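Local coordinates for protein orotidine 5'-phosphate decarboxylase (Pyrococcus horikoshii, PDB 2CZE) that probably catalyses the decarboxylation of orotidine 5'-monophosphate to UMP, the last step of de novo UMP synthesis, at residues Val105-His110 against Gly140-Arg145; Lys158-Gly163 against Ala179-Val184. One frame throughout, in Å; residues are numbered along the deposited sequence.

Contact 1: Val105-His110 against Gly140-Arg145; sequences VVEMSH and GTRPER. With U5P (uridine-5'-monophosphate), chain C.
The uracil-binding loop after barrel strand 102-105 is joined through E107, M108 and S109 to T141 and R142, just before helix 143-152, and to R145 in its first turn. E107 points its CG opposite the backbone N (chi1 175°), its extended chain carrying the carboxylate across both arginines. R145 grips it side-on with two nitrogens: NE lies 3.0 Å from E107 OE2 on its syn lone pair, and R145 NH2 reaches the same OE2 at 3.3 Å, an oxygen lying in the guanidinium plane. R142 NH2 adds a salt bridge whose hydrogen bond is weak and bent, 3.2 Å to E107 OE1, while N118 and T121 also hydrogen-bond the carboxylate. At E107 an alanine, lacking the carboxylate, would probably leave the guanidinium of R145 less firmly held, still in cation-pi contact with Y148, and R142 without its acidic partner. R142, at the helix N-cap, also donates from NH2 to M108 O at 2.8 Å, in the carbonyl plane. In this TIM barrel, loops at the C-terminal ends of the strands build the nucleotide site. T141 OG1 donates to a lone pair of S109 O at 2.6 Å, bracing the residue that reads the base: S109 N donates to U5P O4 (3.0 Å), and U5P N3 donates almost straight (171°) to S109 OG at 2.8 Å. S109 OG also hydrogen-bonds Q167, and H110 NE2 reaches V88 O of the second subunit.

Contact 2: Lys158-Gly163 against Ala179-Val184; sequences KILAPG and ADYIIV. With U5P (uridine-5'-monophosphate), chain C.
Strands 158-161 and 181-184 run parallel, their axes 4.7 Å apart and 23° off, with L160 bridging Y181 and A161 bridging I182. The ladder alternates: Y181 N donates to I159 O, A161 N to Y181 O (2.9 Å) and I183 N to A161 O, the last from above the carbonyl plane. I159 O takes a second bond, from D180 N at 2.7 Å, while D180 OD1 offers its anti lone pair to I159 N at 2.9 Å. L160 and Y181 lie side by side, L160 CG 3.8 Å from Y181 CB, and K158 CD meets the edge of the tyrosine ring at CE1. P162 CB rests 3.8 Å from I183 CB; I183 holds CG1 anti to its carbonyl carbon (chi1 -63°), which brings I183 CD1 to 3.9 Å from both P162 CB and P162 CD. P162 CG touches the uracil 3.4 Å from U5P N3. A water links G163 N, I183 O and phosphate oxygen O2P. In this beta-alpha-beta unit the side chains of Y181 and I183 pack on strand 2-5, which follows 181-184 around the closed barrel, whereas A161 and I182 face outward, onto helices 143-152 and 171-177 respectively.

Overall arrangement
Following the chain from its N terminus, strand 102-105 leads into the first segment of contact 1, which closes over helix 121-131 and strand 135-137 when the chain returns at 140-145. Helix 143-152 then carries it to strand 158-161, where contact 2 opens; this shorter loop closes over helix 171-177 at strand 181-184. The two loops thus lie in series, neither nesting nor crossing, with centres about 10 Å apart. They meet directly where G140 N lies 2.8 Å from P162 O, a probable hydrogen bond, and where T141 CG2 packs on G163 O. Together they tie the fifth to eighth barrel strands, with the loops after the fifth, sixth and seventh, and both touch the same U5P.

Contact 1: Val105-His110 against Gly140-Arg145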
ATOM      1  N   VAL A 105       3.463   3.202  10.568  1.00  6.58           N
ATOM      2  CA  VAL A 105       2.114   3.006  11.080  1.00  7.80           C
ATOM      3  C   VAL A 105       2.197   2.151  12.352  1.00  8.94           C
ATOM      4  O   VAL A 105       2.778   1.064  12.340  1.00 10.52           O
ATOM      5  CB  VAL A 105       1.234   2.259  10.065  1.00  7.07           C
ATOM      6  CG1 VAL A 105      -0.176   2.056  10.654  1.00  9.45           C
ATOM      7  CG2 VAL A 105       1.156   3.044   8.751  1.00  8.50           C
ATOM      8  N   VAL A 106       1.631   2.648  13.442  1.00  6.31           N
ATOM      9  CA  VAL A 106       1.624   1.903  14.692  1.00 10.19           C
ATOM     10  C   VAL A 106       0.201   1.414  14.963  1.00  8.67           C
ATOM     11  O   VAL A 106      -0.010   0.232  15.193  1.00 12.45           O
ATOM     12  CB  VAL A 106       2.156   2.766  15.868  1.00  8.87           C
ATOM     13  CG1 VAL A 106       1.825   2.112  17.196  1.00 11.94           C
ATOM     14  CG2 VAL A 106       3.699   2.898  15.740  1.00 10.14           C
ATOM     15  N   GLU A 107      -0.775   2.319  14.936  1.00  8.68           N
ATOM     16  CA  GLU A 107      -2.166   1.912  15.129  1.00 10.61           C
ATOM     17  C   GLU A 107      -3.052   2.780  14.237  1.00 12.14           C
ATOM     18  O   GLU A 107      -2.940   4.005  14.270  1.00 11.60           O
ATOM     19  CB  GLU A 107      -2.601   2.042  16.594  1.00 10.90           C
ATOM     20  CG  GLU A 107      -4.073   1.727  16.767  1.00 15.91           C
ATOM     21  CD  GLU A 107      -4.500   1.534  18.214  1.00 21.52           C
ATOM     22  OE1 GLU A 107      -5.732   1.535  18.452  1.00 25.21           O
ATOM     23  OE2 GLU A 107      -3.620   1.379  19.097  1.00 19.95           O
ATOM     24  N   MET A 108      -3.937   2.155  13.456  1.00  9.36           N
ATOM     25  CA  MET A 108      -4.794   2.916  12.538  1.00  8.73           C
ATOM     26  C   MET A 108      -6.110   3.383  13.161  1.00  9.76           C
ATOM     27  O   MET A 108      -6.513   2.896  14.207  1.00  8.54           O
ATOM     28  CB  MET A 108      -5.036   2.106  11.261  1.00  8.73           C
ATOM     29  CG  MET A 108      -3.768   1.914  10.424  1.00  9.50           C
ATOM     30  SD  MET A 108      -4.026   0.924   8.923  1.00 10.09           S
ATOM     31  CE  MET A 108      -4.868   2.138   7.849  1.00 13.57           C
ATOM     32  N   SER A 109      -6.781   4.322  12.497  1.00 10.90           N
ATOM     33  CA  SER A 109      -8.001   4.930  13.033  1.00  9.52           C
ATOM     34  C   SER A 109      -9.353   4.299  12.762  1.00 10.49           C
ATOM     35  O   SER A 109     -10.332   4.640  13.435  1.00 10.40           O
ATOM     36  CB  SER A 109      -8.072   6.385  12.567  1.00 12.12           C
ATOM     37  OG  SER A 109      -8.153   6.432  11.150  1.00 11.49           O
ATOM     38  N   HIS A 110      -9.426   3.398  11.786  1.00  9.03           N
ATOM     39  CA  HIS A 110     -10.709   2.787  11.409  1.00  8.08           C
ATOM     40  C   HIS A 110     -11.056   1.552  12.251  1.00  9.55           C
ATOM     41  O   HIS A 110     -10.197   0.984  12.923  1.00  7.65           O
ATOM     42  CB  HIS A 110     -10.672   2.411   9.915  1.00  8.08           C
ATOM     43  CG  HIS A 110      -9.649   1.363   9.588  1.00  6.97           C
ATOM     44  ND1 HIS A 110      -8.302   1.541   9.817  1.00  4.79           N
ATOM     45  CD2 HIS A 110      -9.782   0.113   9.080  1.00  7.04           C
ATOM     46  CE1 HIS A 110      -7.648   0.446   9.467  1.00  7.76           C
ATOM     47  NE2 HIS A 110      -8.524  -0.435   9.017  1.00  9.28           N
ATOM     48  N   GLY A 140      -6.435   9.087  15.717  1.00 10.11           N
ATOM     49  CA  GLY A 140      -7.112  10.306  16.124  1.00  9.64           C
ATOM     50  C   GLY A 140      -8.514   9.984  16.623  1.00 11.97           C
ATOM     51  O   GLY A 140      -9.117  10.750  17.375  1.00 11.09           O
ATOM     52  N   THR A 141      -9.040   8.841  16.191  1.00  9.17           N
ATOM     53  CA  THR A 141     -10.365   8.397  16.606  1.00 10.82           C
ATOM     54  C   THR A 141     -10.350   7.794  18.012  1.00 13.47           C
ATOM     55  O   THR A 141     -11.407   7.577  18.599  1.00 11.51           O
ATOM     56  CB  THR A 141     -10.913   7.333  15.650  1.00 11.07           C
ATOM     57  OG1 THR A 141      -9.884   6.369  15.387  1.00  9.28           O
ATOM     58  CG2 THR A 141     -11.382   7.976  14.329  1.00  8.50           C
ATOM     59  N   ARG A 142      -9.157   7.514  18.543  1.00 12.66           N
ATOM     60  CA  ARG A 142      -9.027   6.935  19.886  1.00 12.08           C
ATOM     61  C   ARG A 142      -7.913   7.653  20.633  1.00 12.11           C
ATOM     62  O   ARG A 142      -6.805   7.124  20.784  1.00 11.42           O
ATOM     63  CB  ARG A 142      -8.698   5.436  19.806  1.00 11.42           C
ATOM     64  CG  ARG A 142      -9.594   4.661  18.867  1.00 15.57           C
ATOM     65  CD  ARG A 142      -9.360   3.138  18.914  1.00 18.91           C
ATOM     66  NE  ARG A 142      -9.975   2.522  17.740  1.00 22.35           N
ATOM     67  CZ  ARG A 142      -9.337   2.283  16.597  1.00 24.14           C
ATOM     68  NH1 ARG A 142      -9.984   1.745  15.574  1.00 22.08           N
ATOM     69  NH2 ARG A 142      -8.042   2.534  16.490  1.00 23.70           N
ATOM     70  N   PRO A 143      -8.190   8.873  21.120  1.00 13.78           N
ATOM     71  CA  PRO A 143      -7.184   9.650  21.847  1.00 13.48           C
ATOM     72  C   PRO A 143      -6.529   8.934  23.022  1.00 13.73           C
ATOM     73  O   PRO A 143      -5.382   9.224  23.369  1.00 12.99           O
ATOM     74  CB  PRO A 143      -7.955  10.905  22.269  1.00 14.16           C
ATOM     75  CG  PRO A 143      -9.382  10.440  22.330  1.00 15.58           C
ATOM     76  CD  PRO A 143      -9.480   9.584  21.097  1.00 12.00           C
ATOM     77  N   GLU A 144      -7.251   8.012  23.647  1.00 15.18           N
ATOM     78  CA  GLU A 144      -6.677   7.291  24.776  1.00 17.60           C
ATOM     79  C   GLU A 144      -5.502   6.440  24.277  1.00 18.02           C
ATOM     80  O   GLU A 144      -4.508   6.245  24.987  1.00 15.04           O
ATOM     81  CB  GLU A 144      -7.745   6.416  25.453  1.00 21.67           C
ATOM     82  CG  GLU A 144      -8.241   5.223  24.636  1.00 25.08           C
ATOM     83  CD  GLU A 144      -9.327   5.555  23.597  1.00 30.22           C
ATOM     84  OE1 GLU A 144      -9.897   4.582  23.045  1.00 27.47           O
ATOM     85  OE2 GLU A 144      -9.611   6.751  23.326  1.00 22.94           O
ATOM     86  N   ARG A 145      -5.602   5.974  23.033  1.00 16.50           N
ATOM     87  CA  ARG A 145      -4.540   5.163  22.444  1.00 15.11           C
ATOM     88  C   ARG A 145      -3.364   6.033  22.045  1.00 13.02           C
ATOM     89  O   ARG A 145      -2.228   5.565  21.996  1.00 12.94           O
ATOM     90  CB  ARG A 145      -5.061   4.382  21.234  1.00 16.60           C
ATOM     91  CG  ARG A 145      -6.067   3.315  21.607  1.00 16.94           C
ATOM     92  CD  ARG A 145      -5.451   2.322  22.590  1.00 17.83           C
ATOM     93  NE  ARG A 145      -4.466   1.460  21.939  1.00 16.06           N
ATOM     94  CZ  ARG A 145      -3.808   0.478  22.547  1.00 21.36           C
ATOM     95  NH1 ARG A 145      -4.014   0.227  23.837  1.00 15.70           N
ATOM     96  NH2 ARG A 145      -2.958  -0.275  21.856  1.00 19.33           N
TER
HETATM   97  N1  U5P C 401      -5.290   7.604   7.176  1.00  7.75           N
HETATM   98  C2  U5P C 401      -6.342   7.443   8.088  1.00  8.29           C
HETATM   99  N3  U5P C 401      -6.188   6.563   9.165  1.00  7.91           N
HETATM  100  C4  U5P C 401      -4.995   5.847   9.331  1.00  8.72           C
HETATM  101  C5  U5P C 401      -3.953   5.999   8.419  1.00 10.74           C
HETATM  102  C6  U5P C 401      -4.104   6.873   7.349  1.00 11.74           C
HETATM  103  O2  U5P C 401      -7.405   8.054   7.955  1.00  9.68           O
HETATM  104  O4  U5P C 401      -4.867   5.097  10.296  1.00 12.17           O
HETATM  105  C1' U5P C 401      -5.377   8.596   6.078  1.00  8.38           C
HETATM  106  C2' U5P C 401      -6.615   8.418   5.196  1.00  9.84           C
HETATM  107  O2' U5P C 401      -6.293   7.523   4.129  1.00 10.84           O
HETATM  108  C3' U5P C 401      -6.755   9.832   4.633  1.00 10.56           C
HETATM  109  C4' U5P C 401      -6.419  10.677   5.864  1.00  9.68           C
HETATM  110  O3' U5P C 401      -5.808  10.068   3.587  1.00  9.54           O
HETATM  111  O4' U5P C 401      -5.481   9.914   6.644  1.00  9.69           O
HETATM  112  C5' U5P C 401      -7.680  10.913   6.701  1.00 12.28           C
HETATM  113  O5' U5P C 401      -8.580  11.719   5.940  1.00 12.04           O
HETATM  114  P   U5P C 401     -10.025  12.175   6.487  1.00  9.72           P
HETATM  115  O1P U5P C 401     -10.881  12.589   5.352  1.00 11.96           O
HETATM  116  O2P U5P C 401      -9.758  13.359   7.543  1.00  8.63           O
HETATM  117  O3P U5P C 401     -10.643  10.939   7.308  1.00  8.83           O

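Contact 2: Lys158-Gly163 against Ala179-Val184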
ATOM      1  N   LYS A 158       7.916  11.600  16.672  1.00 11.59           N
ATOM      2  CA  LYS A 158       6.666  12.342  16.641  1.00 10.96           C
ATOM      3  C   LYS A 158       5.453  11.466  16.390  1.00 10.89           C
ATOM      4  O   LYS A 158       5.564  10.350  15.889  1.00 10.52           O
ATOM      5  CB  LYS A 158       6.752  13.439  15.575  1.00 14.12           C
ATOM      6  CG  LYS A 158       7.721  14.569  15.975  1.00 19.58           C
ATOM      7  CD  LYS A 158       7.951  15.536  14.847  1.00 24.31           C
ATOM      8  CE  LYS A 158       8.474  16.865  15.382  1.00 27.86           C
ATOM      9  NZ  LYS A 158       9.430  16.649  16.507  1.00 27.32           N
ATOM     10  N   ILE A 159       4.287  11.979  16.751  1.00 10.56           N
ATOM     11  CA  ILE A 159       3.052  11.247  16.536  1.00 11.00           C
ATOM     12  C   ILE A 159       2.139  12.086  15.639  1.00 10.97           C
ATOM     13  O   ILE A 159       1.905  13.271  15.912  1.00  9.42           O
ATOM     14  CB  ILE A 159       2.338  10.966  17.881  1.00 11.72           C
ATOM     15  CG1 ILE A 159       3.173   9.990  18.714  1.00 11.46           C
ATOM     16  CG2 ILE A 159       0.942  10.391  17.636  1.00 12.42           C
ATOM     17  CD1 ILE A 159       2.569   9.704  20.094  1.00 13.83           C
ATOM     18  N   LEU A 160       1.653  11.474  14.561  1.00  9.42           N
ATOM     19  CA  LEU A 160       0.745  12.142  13.635  1.00  9.29           C
ATOM     20  C   LEU A 160      -0.576  11.379  13.768  1.00 10.12           C
ATOM     21  O   LEU A 160      -0.601  10.143  13.731  1.00  9.80           O
ATOM     22  CB  LEU A 160       1.281  12.075  12.194  1.00  9.43           C
ATOM     23  CG  LEU A 160       2.649  12.760  12.008  1.00 11.88           C
ATOM     24  CD1 LEU A 160       3.775  11.787  12.311  1.00 11.16           C
ATOM     25  CD2 LEU A 160       2.771  13.275  10.575  1.00 13.53           C
ATOM     26  N   ALA A 161      -1.671  12.112  13.926  1.00  9.22           N
ATOM     27  CA  ALA A 161      -2.960  11.473  14.119  1.00  9.17           C
ATOM     28  C   ALA A 161      -4.040  11.800  13.110  1.00  9.06           C
ATOM     29  O   ALA A 161      -4.549  12.920  13.084  1.00  9.81           O
ATOM     30  CB  ALA A 161      -3.485  11.796  15.536  1.00  8.11           C
ATOM     31  N   PRO A 162      -4.391  10.826  12.254  1.00  9.80           N
ATOM     32  CA  PRO A 162      -5.444  11.018  11.252  1.00  9.79           C
ATOM     33  C   PRO A 162      -6.738  10.571  11.941  1.00 10.12           C
ATOM     34  O   PRO A 162      -6.693  10.066  13.065  1.00 10.67           O
ATOM     35  CB  PRO A 162      -5.021  10.090  10.123  1.00  9.68           C
ATOM     36  CG  PRO A 162      -4.408   8.930  10.868  1.00  9.46           C
ATOM     37  CD  PRO A 162      -3.603   9.613  11.970  1.00  9.65           C
ATOM     38  N   GLY A 163      -7.884  10.747  11.287  1.00  9.83           N
ATOM     39  CA  GLY A 163      -9.144  10.368  11.906  1.00  7.41           C
ATOM     40  C   GLY A 163      -9.807  11.534  12.626  1.00  9.97           C
ATOM     41  O   GLY A 163     -10.686  11.334  13.464  1.00 10.65           O
ATOM     42  N   ALA A 179      -0.481  14.100  20.353  1.00 13.11           N
ATOM     43  CA  ALA A 179      -0.251  14.135  18.912  1.00 13.69           C
ATOM     44  C   ALA A 179       0.534  15.400  18.582  1.00 12.42           C
ATOM     45  O   ALA A 179       0.219  16.472  19.095  1.00 13.94           O
ATOM     46  CB  ALA A 179      -1.598  14.138  18.155  1.00 10.57           C
ATOM     47  N   ASP A 180       1.557  15.275  17.742  1.00 10.78           N
ATOM     48  CA  ASP A 180       2.355  16.424  17.322  1.00 11.73           C
ATOM     49  C   ASP A 180       1.748  17.024  16.062  1.00 11.47           C
ATOM     50  O   ASP A 180       1.871  18.230  15.801  1.00 13.23           O
ATOM     51  CB  ASP A 180       3.798  16.002  17.039  1.00 13.67           C
ATOM     52  CG  ASP A 180       4.495  15.514  18.275  1.00 12.71           C
ATOM     53  OD1 ASP A 180       4.750  14.294  18.382  1.00 11.60           O
ATOM     54  OD2 ASP A 180       4.752  16.363  19.150  1.00 14.67           O
ATOM     55  N   TYR A 181       1.114  16.171  15.269  1.00 10.62           N
ATOM     56  CA  TYR A 181       0.456  16.620  14.045  1.00 11.20           C
ATOM     57  C   TYR A 181      -0.951  16.062  13.982  1.00 11.28           C
ATOM     58  O   TYR A 181      -1.187  14.909  14.366  1.00  9.64           O
ATOM     59  CB  TYR A 181       1.225  16.178  12.804  1.00  8.76           C
ATOM     60  CG  TYR A 181       2.572  16.836  12.670  1.00 10.42           C
ATOM     61  CD1 TYR A 181       3.706  16.262  13.241  1.00 11.16           C
ATOM     62  CD2 TYR A 181       2.714  18.033  11.978  1.00 12.02           C
ATOM     63  CE1 TYR A 181       4.940  16.861  13.128  1.00 12.03           C
ATOM     64  CE2 TYR A 181       3.959  18.640  11.857  1.00 14.27           C
ATOM     65  CZ  TYR A 181       5.063  18.050  12.435  1.00 14.29           C
ATOM     66  OH  TYR A 181       6.290  18.669  12.332  1.00 15.19           O
ATOM     67  N   ILE A 182      -1.863  16.894  13.484  1.00  9.31           N
ATOM     68  CA  ILE A 182      -3.279  16.569  13.340  1.00 10.26           C
ATOM     69  C   ILE A 182      -3.605  16.478  11.840  1.00 10.59           C
ATOM     70  O   ILE A 182      -3.622  17.475  11.128  1.00 10.69           O
ATOM     71  CB  ILE A 182      -4.138  17.679  14.012  1.00 10.75           C
ATOM     72  CG1 ILE A 182      -3.807  17.748  15.504  1.00 15.09           C
ATOM     73  CG2 ILE A 182      -5.627  17.421  13.815  1.00 11.87           C
ATOM     74  CD1 ILE A 182      -4.134  16.454  16.263  1.00 11.58           C
ATOM     75  N   ILE A 183      -3.840  15.270  11.356  1.00  9.48           N
ATOM     76  CA  ILE A 183      -4.141  15.070   9.949  1.00  7.45           C
ATOM     77  C   ILE A 183      -5.630  15.278   9.708  1.00  8.73           C
ATOM     78  O   ILE A 183      -6.470  14.687  10.382  1.00  5.77           O
ATOM     79  CB  ILE A 183      -3.725  13.662   9.509  1.00 10.42           C
ATOM     80  CG1 ILE A 183      -2.204  13.514   9.660  1.00 10.68           C
ATOM     81  CG2 ILE A 183      -4.145  13.412   8.062  1.00 11.47           C
ATOM     82  CD1 ILE A 183      -1.719  12.067   9.572  1.00 11.27           C
ATOM     83  N   VAL A 184      -5.954  16.133   8.745  1.00  7.55           N
ATOM     84  CA  VAL A 184      -7.350  16.423   8.448  1.00  6.84           C
ATOM     85  C   VAL A 184      -7.569  16.423   6.956  1.00  8.98           C
ATOM     86  O   VAL A 184      -6.885  17.139   6.228  1.00  6.83           O
ATOM     87  CB  VAL A 184      -7.787  17.805   9.013  1.00  6.86           C
ATOM     88  CG1 VAL A 184      -9.268  18.047   8.696  1.00  6.81           C
ATOM     89  CG2 VAL A 184      -7.574  17.843  10.530  1.00  9.85           C
TER
HETATM   90  N1  U5P C 401      -5.290   7.604   7.176  1.00  7.75           N
HETATM   91  C2  U5P C 401      -6.342   7.443   8.088  1.00  8.29           C
HETATM   92  N3  U5P C 401      -6.188   6.563   9.165  1.00  7.91           N
HETATM   93  C4  U5P C 401      -4.995   5.847   9.331  1.00  8.72           C
HETATM   94  C5  U5P C 401      -3.953   5.999   8.419  1.00 10.74           C
HETATM   95  C6  U5P C 401      -4.104   6.873   7.349  1.00 11.74           C
HETATM   96  O2  U5P C 401      -7.405   8.054   7.955  1.00  9.68           O
HETATM   97  O4  U5P C 401      -4.867   5.097  10.296  1.00 12.17           O
HETATM   98  C1' U5P C 401      -5.377   8.596   6.078  1.00  8.38           C
HETATM   99  C2' U5P C 401      -6.615   8.418   5.196  1.00  9.84           C
HETATM  100  O2' U5P C 401      -6.293   7.523   4.129  1.00 10.84           O
HETATM  101  C3' U5P C 401      -6.755   9.832   4.633  1.00 10.56           C
HETATM  102  C4' U5P C 401      -6.419  10.677   5.864  1.00  9.68           C
HETATM  103  O3' U5P C 401      -5.808  10.068   3.587  1.00  9.54           O
HETATM  104  O4' U5P C 401      -5.481   9.914   6.644  1.00  9.69           O
HETATM  105  C5' U5P C 401      -7.680  10.913   6.701  1.00 12.28           C
HETATM  106  O5' U5P C 401      -8.580  11.719   5.940  1.00 12.04           O
HETATM  107  P   U5P C 401     -10.025  12.175   6.487  1.00  9.72           P
HETATM  108  O1P U5P C 401     -10.881  12.589   5.352  1.00 11.96           O
HETATM  109  O2P U5P C 401      -9.758  13.359   7.543  1.00  8.63           O
HETATM  110  O3P U5P C 401     -10.643  10.939   7.308  1.00  8.83           O
HETATM  111  O   HOH W   1      -8.164  12.759   9.518  1.00  9.89           O